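Long-range contacts in mycolic acid synthase (PDB 1L1E), which probably transfers a methylene group from S-adenosyl-L-methionine to a double bond of alpha mycolic acids, forming their proximal cyclopropane ring: residues A[56-62]-A[132-136]; A[164-170]-A[279-285]; A[32-37]-A[48-53]. All blocks are in the same frame, centred on the assembly; numbering follows the deposited sequence.

Interaction 1 of 3, residues A[56-62]-A[132-136]; sequences ALGKLNL and RIVSI. With SAH (S-adenosyl-L-homocysteine), chain D.
A helix end can pack on the parallel part of a mixed sheet while its exit loop supplies polar contacts. Here helix 45-58 runs out and residues 58-61 form a type I beta turn that ends on Asn61, whose phi is positive (phi/psi 40/52); residues 132-136 form a beta strand. Leu60 sits over Arg132 (CA to CA 6.5 Å) and Leu57 over Val134 (7.4 Å). Arg132 (chi1 m, chi2 m) folds back so that NE donates to Leu60 O at 3.0 Å, and a water bound to Asn61 O makes a weak bond to Arg132 NH2. Ile133 turns its side chain away, but its O lies 3.5 Å from Leu60 CD1. Val134 CB meets Leu60 CD1 at 3.9 Å, and its CG2 lies 4.3 Å from Leu57 CD2, both leucines being mt rotamers. At Ile136, CD1 packs on Ala56 CB at 4.0 Å, while O accepts from the SAH amino N at 2.7 Å. This is helix-on-sheet packing in a Rossmann-like methyltransferase, with the strand's C-terminal end at the cofactor site.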
loop_
_atom_site.group_PDB
_atom_site.type_symbol
_atom_site.label_atom_id
_atom_site.label_comp_id
_atom_site.label_asym_id
_atom_site.label_seq_id
_atom_site.Cartn_x
_atom_site.Cartn_y
_atom_site.Cartn_z
ATOM N N ALA A 56 6.550 -8.877 -2.189
ATOM C CA ALA A 56 5.118 -9.161 -2.173
ATOM C C ALA A 56 4.740 -10.180 -3.229
ATOM O O ALA A 56 4.101 -11.175 -2.935
ATOM C CB ALA A 56 4.331 -7.880 -2.383
ATOM N N LEU A 57 5.164 -9.936 -4.461
ATOM C CA LEU A 57 4.842 -10.822 -5.570
ATOM C C LEU A 57 5.473 -12.202 -5.438
ATOM O O LEU A 57 4.885 -13.184 -5.856
ATOM C CB LEU A 57 5.249 -10.167 -6.887
ATOM C CG LEU A 57 4.560 -8.824 -7.172
ATOM C CD1 LEU A 57 5.061 -8.274 -8.510
ATOM C CD2 LEU A 57 3.029 -9.014 -7.200
ATOM N N GLY A 58 6.664 -12.278 -4.854
ATOM C CA GLY A 58 7.316 -13.563 -4.686
ATOM C C GLY A 58 6.477 -14.519 -3.856
ATOM O O GLY A 58 6.569 -15.734 -4.008
ATOM N N LYS A 59 5.646 -13.962 -2.981
ATOM C CA LYS A 59 4.781 -14.749 -2.105
ATOM C C LYS A 59 3.542 -15.322 -2.796
ATOM O O LYS A 59 2.880 -16.226 -2.266
ATOM C CB LYS A 59 4.351 -13.891 -0.911
ATOM C CG LYS A 59 5.508 -13.512 0.009
ATOM C CD LYS A 59 5.075 -12.540 1.076
ATOM C CE LYS A 59 6.218 -12.185 2.012
ATOM N NZ LYS A 59 5.877 -10.996 2.870
ATOM N N LEU A 60 3.229 -14.804 -3.975
ATOM C CA LEU A 60 2.060 -15.265 -4.718
ATOM C C LEU A 60 2.387 -16.429 -5.658
ATOM O O LEU A 60 1.526 -16.891 -6.412
ATOM C CB LEU A 60 1.461 -14.093 -5.505
ATOM C CG LEU A 60 1.077 -12.886 -4.646
ATOM C CD1 LEU A 60 0.486 -11.773 -5.507
ATOM C CD2 LEU A 60 0.074 -13.327 -3.609
ATOM N N ASN A 61 3.631 -16.899 -5.600
ATOM C CA ASN A 61 4.099 -18.007 -6.429
ATOM C C ASN A 61 3.545 -17.919 -7.861
ATOM O O ASN A 61 2.972 -18.871 -8.399
ATOM C CB ASN A 61 3.735 -19.336 -5.749
ATOM C CG ASN A 61 4.402 -19.486 -4.382
ATOM O OD1 ASN A 61 3.974 -20.289 -3.547
ATOM N ND2 ASN A 61 5.465 -18.710 -4.152
ATOM N N LEU A 62 3.734 -16.748 -8.460
ATOM C CA LEU A 62 3.284 -16.462 -9.815
ATOM C C LEU A 62 3.906 -17.357 -10.889
ATOM O O LEU A 62 5.112 -17.627 -10.881
ATOM C CB LEU A 62 3.578 -14.999 -10.162
ATOM C CG LEU A 62 2.734 -13.928 -9.470
ATOM C CD1 LEU A 62 3.295 -12.559 -9.795
ATOM C CD2 LEU A 62 1.279 -14.032 -9.935
ATOM N N ARG A 132 -4.466 -14.840 -8.575
ATOM C CA ARG A 132 -3.828 -14.314 -7.376
ATOM C C ARG A 132 -4.215 -12.859 -7.194
ATOM O O ARG A 132 -4.705 -12.219 -8.128
ATOM C CB ARG A 132 -2.301 -14.416 -7.512
ATOM C CG ARG A 132 -1.768 -15.820 -7.803
ATOM C CD ARG A 132 -1.950 -16.736 -6.610
ATOM N NE ARG A 132 -1.199 -17.986 -6.737
ATOM C CZ ARG A 132 -1.647 -19.089 -7.336
ATOM N NH1 ARG A 132 -2.858 -19.124 -7.877
ATOM N NH2 ARG A 132 -0.880 -20.167 -7.392
ATOM N N ILE A 133 -3.971 -12.336 -5.994
ATOM C CA ILE A 133 -4.305 -10.952 -5.677
ATOM C C ILE A 133 -3.210 -10.313 -4.841
ATOM O O ILE A 133 -2.581 -10.972 -4.006
ATOM C CB ILE A 133 -5.622 -10.867 -4.876
ATOM C CG1 ILE A 133 -6.790 -11.351 -5.724
ATOM C CG2 ILE A 133 -5.879 -9.423 -4.413
ATOM C CD1 ILE A 133 -8.091 -11.475 -4.920
ATOM N N VAL A 134 -2.979 -9.031 -5.079
ATOM C CA VAL A 134 -1.992 -8.276 -4.329
ATOM C C VAL A 134 -2.635 -6.929 -3.998
ATOM O O VAL A 134 -3.268 -6.303 -4.856
ATOM C CB VAL A 134 -0.694 -8.047 -5.165
ATOM C CG1 VAL A 134 -1.006 -7.223 -6.427
ATOM C CG2 VAL A 134 0.352 -7.338 -4.315
ATOM N N SER A 135 -2.494 -6.492 -2.752
ATOM C CA SER A 135 -3.055 -5.213 -2.325
ATOM C C SER A 135 -2.055 -4.566 -1.374
ATOM O O SER A 135 -1.827 -5.059 -0.270
ATOM C CB SER A 135 -4.392 -5.414 -1.615
ATOM O OG SER A 135 -4.993 -4.159 -1.332
ATOM N N ILE A 136 -1.459 -3.463 -1.811
ATOM C CA ILE A 136 -0.440 -2.794 -1.024
ATOM C C ILE A 136 -0.804 -1.359 -0.684
ATOM O O ILE A 136 -0.867 -0.507 -1.566
ATOM C CB ILE A 136 0.916 -2.811 -1.794
ATOM C CG1 ILE A 136 1.360 -4.254 -2.023
ATOM C CG2 ILE A 136 1.984 -2.067 -1.020
ATOM C CD1 ILE A 136 2.531 -4.378 -3.005
HETATM N N SAH D . -0.600 0.077 -4.232
HETATM C CA SAH D . 0.002 1.303 -4.759
HETATM C CB SAH D . -0.826 2.539 -4.346
HETATM C CG SAH D . -1.061 2.736 -2.845
HETATM S SD SAH D . -2.029 4.200 -2.450
HETATM C C SAH D . 1.444 1.464 -4.248
HETATM O O SAH D . 1.903 0.580 -3.519
HETATM O OXT SAH D . 2.078 2.482 -4.560
HETATM C "C5'" SAH D . -3.689 3.473 -2.229
HETATM C "C4'" SAH D . -4.337 2.936 -3.511
HETATM O "O4'" SAH D . -5.521 2.132 -3.238
HETATM C "C3'" SAH D . -4.815 4.036 -4.456
HETATM O "O3'" SAH D . -4.571 3.585 -5.808
HETATM C "C2'" SAH D . -6.287 4.135 -4.162
HETATM O "O2'" SAH D . -7.000 4.799 -5.209
HETATM C "C1'" SAH D . -6.636 2.689 -3.981
HETATM N N9 SAH D . -7.910 2.445 -3.268
HETATM C C8 SAH D . -8.385 2.941 -2.096
HETATM N N7 SAH D . -9.547 2.534 -1.708
HETATM C C5 SAH D . -9.914 1.659 -2.723
HETATM C C6 SAH D . -11.071 0.845 -2.955
HETATM N N6 SAH D . -12.111 0.797 -2.109
HETATM N N1 SAH D . -11.100 0.078 -4.105
HETATM C C2 SAH D . -10.051 0.118 -4.963
HETATM N N3 SAH D . -8.917 0.840 -4.849
HETATM C C4 SAH D . -8.914 1.597 -3.695
HETATM O O HOH W 1 1.976 -21.450 -7.626
#

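Interaction 2 of 3, residues A[164-170]-A[279-285]; sequences MLLHTIV and DVDQFTL. With CO3 (carbonate ion), chain C.
Eight backbone hydrogen bonds join residues 164-170 to 279-285, two extended strands whose short axes run antiparallel at 149° and approach to 4.4 Å. Reciprocal N-to-O pairs link Met164 with Leu285 (Met164 N to Leu285 O 2.9 Å, Leu285 N to Met164 O 3.0 Å), Leu166 with Phe283 (Leu166 N to Phe283 O 2.9 Å, Phe283 N to Leu166 O 2.7 Å), Thr168 with Asp281, and Val170 with Asp279. Between them lie the non-hydrogen-bonded pairs Leu165-Thr284, His167-Gln282 and Ile169-Val280, the last two with CA atoms 4.2 Å apart. On the face that carries Leu165, His167 and Ile169, a polar chain links the strands: Gln282 NE2 donates to His167 ND1 at 3.2 Å, and His167 NE2 (chi1 t) donates to carbonate O3 at 2.8 Å, while Gln282 OE1 accepts from Lys59. In the methyltransferase fold this is where the sheet turns from parallel to antiparallel: strand 279-286 slots between 163-170 and 221-227, the reversed strand of the class I order 3-2-1-4-5-7-6. Beside His167, Ile169 CG1 meets Val280 CG2 at 3.9 Å. On the other face, which also carries Thr168 and Asp281, Met164 CE touches Leu285 CD1 at 4.0 Å, and Val170 CG1 reaches the edge of the Phe283 ring (chi1 m, chi2 86°) at CE1, also 4.0 Å. Phe151 of helix 147-157 and Val211 of helix 208-216 pack against its apolar side chains.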
loop_
_atom_site.group_PDB
_atom_site.type_symbol
_atom_site.label_atom_id
_atom_site.label_comp_id
_atom_site.label_asym_id
_atom_site.label_seq_id
_atom_site.Cartn_x
_atom_site.Cartn_y
_atom_site.Cartn_z
ATOM N N MET A 164 -3.647 -14.326 -1.571
ATOM C CA MET A 164 -3.649 -12.879 -1.671
ATOM C C MET A 164 -2.551 -12.376 -0.748
ATOM O O MET A 164 -2.305 -12.963 0.318
ATOM C CB MET A 164 -5.011 -12.313 -1.231
ATOM C CG MET A 164 -5.030 -10.804 -0.907
ATOM S SD MET A 164 -6.711 -10.050 -0.896
ATOM C CE MET A 164 -7.440 -10.774 0.555
ATOM N N LEU A 165 -1.868 -11.319 -1.169
ATOM C CA LEU A 165 -0.836 -10.718 -0.342
ATOM C C LEU A 165 -1.462 -9.399 0.060
ATOM O O LEU A 165 -1.701 -8.543 -0.786
ATOM C CB LEU A 165 0.452 -10.465 -1.134
ATOM C CG LEU A 165 1.657 -9.887 -0.362
ATOM C CD1 LEU A 165 1.408 -8.439 0.013
ATOM C CD2 LEU A 165 1.928 -10.730 0.894
ATOM N N LEU A 166 -1.738 -9.250 1.351
ATOM C CA LEU A 166 -2.351 -8.049 1.887
ATOM C C LEU A 166 -1.269 -7.313 2.674
ATOM O O LEU A 166 -0.785 -7.821 3.674
ATOM C CB LEU A 166 -3.497 -8.437 2.833
ATOM C CG LEU A 166 -4.729 -7.546 3.009
ATOM C CD1 LEU A 166 -5.273 -7.726 4.432
ATOM C CD2 LEU A 166 -4.397 -6.105 2.753
ATOM N N HIS A 167 -0.911 -6.121 2.215
ATOM C CA HIS A 167 0.113 -5.298 2.840
ATOM C C HIS A 167 -0.596 -4.060 3.380
ATOM O O HIS A 167 -1.227 -3.319 2.627
ATOM C CB HIS A 167 1.174 -4.961 1.776
ATOM C CG HIS A 167 2.078 -3.824 2.130
ATOM N ND1 HIS A 167 3.421 -3.833 1.820
ATOM C CD2 HIS A 167 1.829 -2.615 2.685
ATOM C CE1 HIS A 167 3.957 -2.677 2.166
ATOM N NE2 HIS A 167 3.012 -1.920 2.693
ATOM N N THR A 168 -0.500 -3.843 4.688
ATOM C CA THR A 168 -1.185 -2.718 5.309
ATOM C C THR A 168 -0.580 -2.299 6.640
ATOM O O THR A 168 0.072 -3.094 7.314
ATOM C CB THR A 168 -2.668 -3.083 5.583
ATOM O OG1 THR A 168 -3.318 -3.376 4.341
ATOM C CG2 THR A 168 -3.391 -1.947 6.274
ATOM N N ILE A 169 -0.808 -1.038 6.986
ATOM C CA ILE A 169 -0.369 -0.465 8.242
ATOM C C ILE A 169 -1.238 -1.148 9.295
ATOM O O ILE A 169 -2.420 -1.401 9.059
ATOM C CB ILE A 169 -0.639 1.076 8.274
ATOM C CG1 ILE A 169 0.397 1.801 7.409
ATOM C CG2 ILE A 169 -0.625 1.610 9.712
ATOM C CD1 ILE A 169 0.047 3.257 7.132
ATOM N N VAL A 170 -0.651 -1.466 10.440
ATOM C CA VAL A 170 -1.409 -2.096 11.542
ATOM C C VAL A 170 -0.977 -1.497 12.873
ATOM O O VAL A 170 0.102 -0.907 12.986
ATOM C CB VAL A 170 -1.158 -3.605 11.592
ATOM C CG1 VAL A 170 -1.608 -4.331 10.322
ATOM C CG2 VAL A 170 0.317 -3.955 11.785
ATOM N N ASP A 279 2.823 -0.183 13.018
ATOM C CA ASP A 279 3.619 -1.162 12.280
ATOM C C ASP A 279 3.041 -1.336 10.871
ATOM O O ASP A 279 1.983 -0.785 10.547
ATOM C CB ASP A 279 3.584 -2.512 13.018
ATOM C CG ASP A 279 4.827 -3.369 12.770
ATOM O OD1 ASP A 279 5.291 -3.469 11.619
ATOM O OD2 ASP A 279 5.334 -3.967 13.742
ATOM N N VAL A 280 3.754 -2.085 10.035
ATOM C CA VAL A 280 3.303 -2.379 8.672
ATOM C C VAL A 280 3.557 -3.868 8.476
ATOM O O VAL A 280 4.692 -4.336 8.602
ATOM C CB VAL A 280 4.084 -1.587 7.609
ATOM C CG1 VAL A 280 3.741 -2.110 6.213
ATOM C CG2 VAL A 280 3.729 -0.114 7.695
ATOM N N ASP A 281 2.495 -4.607 8.170
ATOM C CA ASP A 281 2.579 -6.046 7.996
ATOM C C ASP A 281 2.135 -6.516 6.613
ATOM O O ASP A 281 1.292 -5.891 5.964
ATOM C CB ASP A 281 1.698 -6.751 9.032
ATOM C CG ASP A 281 2.381 -6.931 10.392
ATOM O OD1 ASP A 281 3.479 -6.385 10.611
ATOM O OD2 ASP A 281 1.796 -7.623 11.252
ATOM N N GLN A 282 2.713 -7.627 6.177
ATOM C CA GLN A 282 2.344 -8.233 4.914
ATOM C C GLN A 282 1.752 -9.573 5.325
ATOM O O GLN A 282 2.441 -10.411 5.918
ATOM C CB GLN A 282 3.566 -8.462 4.010
ATOM C CG GLN A 282 4.221 -7.199 3.420
ATOM C CD GLN A 282 4.991 -7.494 2.124
ATOM O OE1 GLN A 282 5.467 -8.612 1.915
ATOM N NE2 GLN A 282 5.114 -6.491 1.256
ATOM N N PHE A 283 0.466 -9.762 5.034
ATOM C CA PHE A 283 -0.219 -11.000 5.373
ATOM C C PHE A 283 -0.390 -11.855 4.138
ATOM O O PHE A 283 -0.910 -11.395 3.121
ATOM C CB PHE A 283 -1.620 -10.731 5.937
ATOM C CG PHE A 283 -1.638 -9.881 7.176
ATOM C CD1 PHE A 283 -1.642 -8.499 7.085
ATOM C CD2 PHE A 283 -1.696 -10.471 8.440
ATOM C CE1 PHE A 283 -1.709 -7.704 8.233
ATOM C CE2 PHE A 283 -1.763 -9.689 9.591
ATOM C CZ PHE A 283 -1.772 -8.303 9.489
ATOM N N THR A 284 0.053 -13.100 4.218
ATOM C CA THR A 284 -0.126 -13.998 3.108
ATOM C C THR A 284 -1.342 -14.826 3.496
ATOM O O THR A 284 -1.348 -15.490 4.536
ATOM C CB THR A 284 1.092 -14.910 2.899
ATOM O OG1 THR A 284 2.259 -14.106 2.658
ATOM C CG2 THR A 284 0.855 -15.820 1.695
ATOM N N LEU A 285 -2.377 -14.760 2.673
ATOM C CA LEU A 285 -3.606 -15.492 2.943
ATOM C C LEU A 285 -3.914 -16.497 1.834
ATOM O O LEU A 285 -3.928 -16.148 0.653
ATOM C CB LEU A 285 -4.764 -14.506 3.077
ATOM C CG LEU A 285 -4.471 -13.247 3.893
ATOM C CD1 LEU A 285 -5.658 -12.321 3.806
ATOM C CD2 LEU A 285 -4.162 -13.605 5.330
HETATM C C CO3 C . 1.664 1.212 3.497
HETATM O O1 CO3 C . 0.686 0.156 3.905
HETATM O O2 CO3 C . 1.337 2.531 3.610
HETATM O O3 CO3 C . 2.878 0.848 3.026
#

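Interaction 3 of 3, residues A[32-37]-A[48-53]; sequences TYSCAY and AQIAKI. With SAH (S-adenosyl-L-homocysteine), chain D; CO3 (carbonate ion), chain C.
A loop that binds a cofactor can be held by hydrogen bonds from a neighbouring helix. Residues 32-37, an irregular segment whose Thr32, Tyr33 and Ser34 line the SAH pocket of this Rossmann-like methyltransferase, lie along helix 45-58 at residues 48-53. Thr32 directs its CA-CB bond toward the helix, with CG2 3.3 Å from Gln49 OE1; a water joins Thr32 O (2.8 Å) to Gln49 NE2 (3.1 Å). Tyr33 points away, and its N donates to SAH OXT at 2.7 Å. Ser34, with chi1 p, serves both sides: its O accepts from Gln49 NE2 at 3.1 Å, while OG donates to SAH O at 2.7 Å and receives Lys52 NZ at 2.8 Å. The curled Lys52 (chi1 t, then m, m, m) also gives NZ to Cys35 O at 2.9 Å and to Gln49 OE1 at 2.8 Å. Cys35 N meets carbonate O3 at 2.6 Å. Ala36 has its CA 4.6 Å from that of Gln49, and its CB lies 3.8 Å from Ala48 CB. At Tyr37, CB packs 3.6 Å from Lys52 CB, and N donates to Ala48 O at 2.8 Å, an oxygen that also accepts Lys52 N at 3.1 Å.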
loop_
_atom_site.group_PDB
_atom_site.type_symbol
_atom_site.label_atom_id
_atom_site.label_comp_id
_atom_site.label_asym_id
_atom_site.label_seq_id
_atom_site.Cartn_x
_atom_site.Cartn_y
_atom_site.Cartn_z
ATOM N N THR A 32 5.889 4.727 -6.500
ATOM C CA THR A 32 5.316 3.786 -5.538
ATOM C C THR A 32 5.036 4.580 -4.279
ATOM O O THR A 32 5.902 5.298 -3.793
ATOM C CB THR A 32 6.279 2.628 -5.227
ATOM O OG1 THR A 32 6.445 1.843 -6.401
ATOM C CG2 THR A 32 5.718 1.726 -4.120
ATOM N N TYR A 33 3.821 4.443 -3.757
ATOM C CA TYR A 33 3.379 5.196 -2.586
ATOM C C TYR A 33 2.949 4.246 -1.479
ATOM O O TYR A 33 1.758 4.085 -1.213
ATOM C CB TYR A 33 2.202 6.085 -3.006
ATOM C CG TYR A 33 1.717 7.082 -1.985
ATOM C CD1 TYR A 33 0.380 7.486 -1.969
ATOM C CD2 TYR A 33 2.590 7.654 -1.064
ATOM C CE1 TYR A 33 -0.076 8.438 -1.058
ATOM C CE2 TYR A 33 2.147 8.605 -0.149
ATOM C CZ TYR A 33 0.812 8.994 -0.150
ATOM O OH TYR A 33 0.369 9.928 0.764
ATOM N N SER A 34 3.936 3.633 -0.842
ATOM C CA SER A 34 3.729 2.673 0.230
ATOM C C SER A 34 5.101 2.286 0.786
ATOM O O SER A 34 6.120 2.490 0.129
ATOM C CB SER A 34 3.006 1.435 -0.313
ATOM O OG SER A 34 3.662 0.902 -1.460
ATOM N N CYS A 35 5.118 1.746 1.999
ATOM C CA CYS A 35 6.352 1.320 2.653
ATOM C C CYS A 35 7.295 0.539 1.738
ATOM O O CYS A 35 6.913 -0.483 1.172
ATOM C CB CYS A 35 6.022 0.450 3.861
ATOM S SG CYS A 35 7.481 -0.111 4.743
ATOM N N ALA A 36 8.531 1.018 1.590
ATOM C CA ALA A 36 9.493 0.321 0.740
ATOM C C ALA A 36 10.194 -0.782 1.536
ATOM O O ALA A 36 9.957 -0.935 2.747
ATOM C CB ALA A 36 10.516 1.310 0.170
ATOM N N TYR A 37 11.035 -1.563 0.858
ATOM C CA TYR A 37 11.763 -2.651 1.509
ATOM C C TYR A 37 13.270 -2.562 1.256
ATOM O O TYR A 37 13.749 -2.881 0.170
ATOM C CB TYR A 37 11.222 -3.997 1.031
ATOM C CG TYR A 37 11.836 -5.207 1.714
ATOM C CD1 TYR A 37 11.949 -5.275 3.103
ATOM C CD2 TYR A 37 12.265 -6.300 0.967
ATOM C CE1 TYR A 37 12.476 -6.407 3.735
ATOM C CE2 TYR A 37 12.794 -7.444 1.588
ATOM C CZ TYR A 37 12.896 -7.486 2.964
ATOM O OH TYR A 37 13.446 -8.597 3.561
ATOM N N ALA A 48 14.642 0.125 -3.256
ATOM C CA ALA A 48 13.905 -0.467 -2.139
ATOM C C ALA A 48 12.421 -0.654 -2.447
ATOM O O ALA A 48 11.766 -1.509 -1.848
ATOM C CB ALA A 48 14.090 0.376 -0.879
ATOM N N GLN A 49 11.885 0.144 -3.365
ATOM C CA GLN A 49 10.472 0.001 -3.741
ATOM C C GLN A 49 10.369 -1.177 -4.703
ATOM O O GLN A 49 9.366 -1.903 -4.719
ATOM C CB GLN A 49 9.939 1.283 -4.403
ATOM C CG GLN A 49 9.815 2.470 -3.452
ATOM C CD GLN A 49 8.683 2.311 -2.431
ATOM O OE1 GLN A 49 8.298 1.197 -2.073
ATOM N NE2 GLN A 49 8.165 3.434 -1.949
ATOM N N ILE A 50 11.402 -1.379 -5.518
ATOM C CA ILE A 50 11.374 -2.519 -6.429
ATOM C C ILE A 50 11.560 -3.778 -5.587
ATOM O O ILE A 50 10.988 -4.831 -5.880
ATOM C CB ILE A 50 12.477 -2.422 -7.511
ATOM C CG1 ILE A 50 12.113 -1.323 -8.516
ATOM C CG2 ILE A 50 12.659 -3.773 -8.206
ATOM C CD1 ILE A 50 10.855 -1.593 -9.322
ATOM N N ALA A 51 12.345 -3.659 -4.515
ATOM C CA ALA A 51 12.572 -4.785 -3.618
ATOM C C ALA A 51 11.267 -5.188 -2.909
ATOM O O ALA A 51 11.012 -6.378 -2.673
ATOM C CB ALA A 51 13.628 -4.425 -2.583
ATOM N N LYS A 52 10.452 -4.198 -2.558
ATOM C CA LYS A 52 9.185 -4.471 -1.888
ATOM C C LYS A 52 8.211 -5.149 -2.864
ATOM O O LYS A 52 7.517 -6.108 -2.508
ATOM C CB LYS A 52 8.618 -3.161 -1.324
ATOM C CG LYS A 52 7.218 -3.255 -0.716
ATOM C CD LYS A 52 6.125 -3.068 -1.771
ATOM C CE LYS A 52 6.209 -1.701 -2.494
ATOM N NZ LYS A 52 6.136 -0.485 -1.599
ATOM N N ILE A 53 8.164 -4.661 -4.096
ATOM C CA ILE A 53 7.292 -5.257 -5.105
ATOM C C ILE A 53 7.671 -6.743 -5.294
ATOM O O ILE A 53 6.805 -7.625 -5.261
ATOM C CB ILE A 53 7.405 -4.480 -6.431
ATOM C CG1 ILE A 53 6.867 -3.067 -6.230
ATOM C CG2 ILE A 53 6.676 -5.212 -7.540
ATOM C CD1 ILE A 53 7.064 -2.144 -7.421
HETATM N N SAH D . -0.600 0.077 -4.232
HETATM C CA SAH D . 0.002 1.303 -4.759
HETATM C CB SAH D . -0.826 2.539 -4.346
HETATM C CG SAH D . -1.061 2.736 -2.845
HETATM S SD SAH D . -2.029 4.200 -2.450
HETATM C C SAH D . 1.444 1.464 -4.248
HETATM O O SAH D . 1.903 0.580 -3.519
HETATM O OXT SAH D . 2.078 2.482 -4.560
HETATM C "C5'" SAH D . -3.689 3.473 -2.229
HETATM C "C4'" SAH D . -4.337 2.936 -3.511
HETATM O "O4'" SAH D . -5.521 2.132 -3.238
HETATM C "C3'" SAH D . -4.815 4.036 -4.456
HETATM O "O3'" SAH D . -4.571 3.585 -5.808
HETATM C "C2'" SAH D . -6.287 4.135 -4.162
HETATM O "O2'" SAH D . -7.000 4.799 -5.209
HETATM C "C1'" SAH D . -6.636 2.689 -3.981
HETATM N N9 SAH D . -7.910 2.445 -3.268
HETATM C C8 SAH D . -8.385 2.941 -2.096
HETATM N N7 SAH D . -9.547 2.534 -1.708
HETATM C C5 SAH D . -9.914 1.659 -2.723
HETATM C C6 SAH D . -11.071 0.845 -2.955
HETATM N N6 SAH D . -12.111 0.797 -2.109
HETATM N N1 SAH D . -11.100 0.078 -4.105
HETATM C C2 SAH D . -10.051 0.118 -4.963
HETATM N N3 SAH D . -8.917 0.840 -4.849
HETATM C C4 SAH D . -8.914 1.597 -3.695
HETATM C C CO3 C . 1.664 1.212 3.497
HETATM O O1 CO3 C . 0.686 0.156 3.905
HETATM O O2 CO3 C . 1.337 2.531 3.610
HETATM O O3 CO3 C . 2.878 0.848 3.026
HETATM O O HOH W 2 8.573 6.058 -3.453
#

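Overall arrangement
All three contacts are largely buried, with exposure appearing mainly at the turn of interaction 1, yet each uses different chemistry. Interaction 2 is sheet-building, governed by backbone bonds; interaction 1 lays a helix end on that same sheet, chiefly through apolar side chains; interaction 3 joins a loop to a helix mainly through side-chain donors. Helix 45-58 serves interactions 1 and 3, whereas neighbouring strands 132-136 and 163-170 connect interactions 1 and 2, where Lys59 NZ lies 2.6 Å from Gln282 OE1, probably hydrogen-bonded. Interactions 1 and 3 converge on SAH, and Ile136 CG2 packs 3.4 Å from Ser34 OG; interactions 2 and 3 share the carbonate.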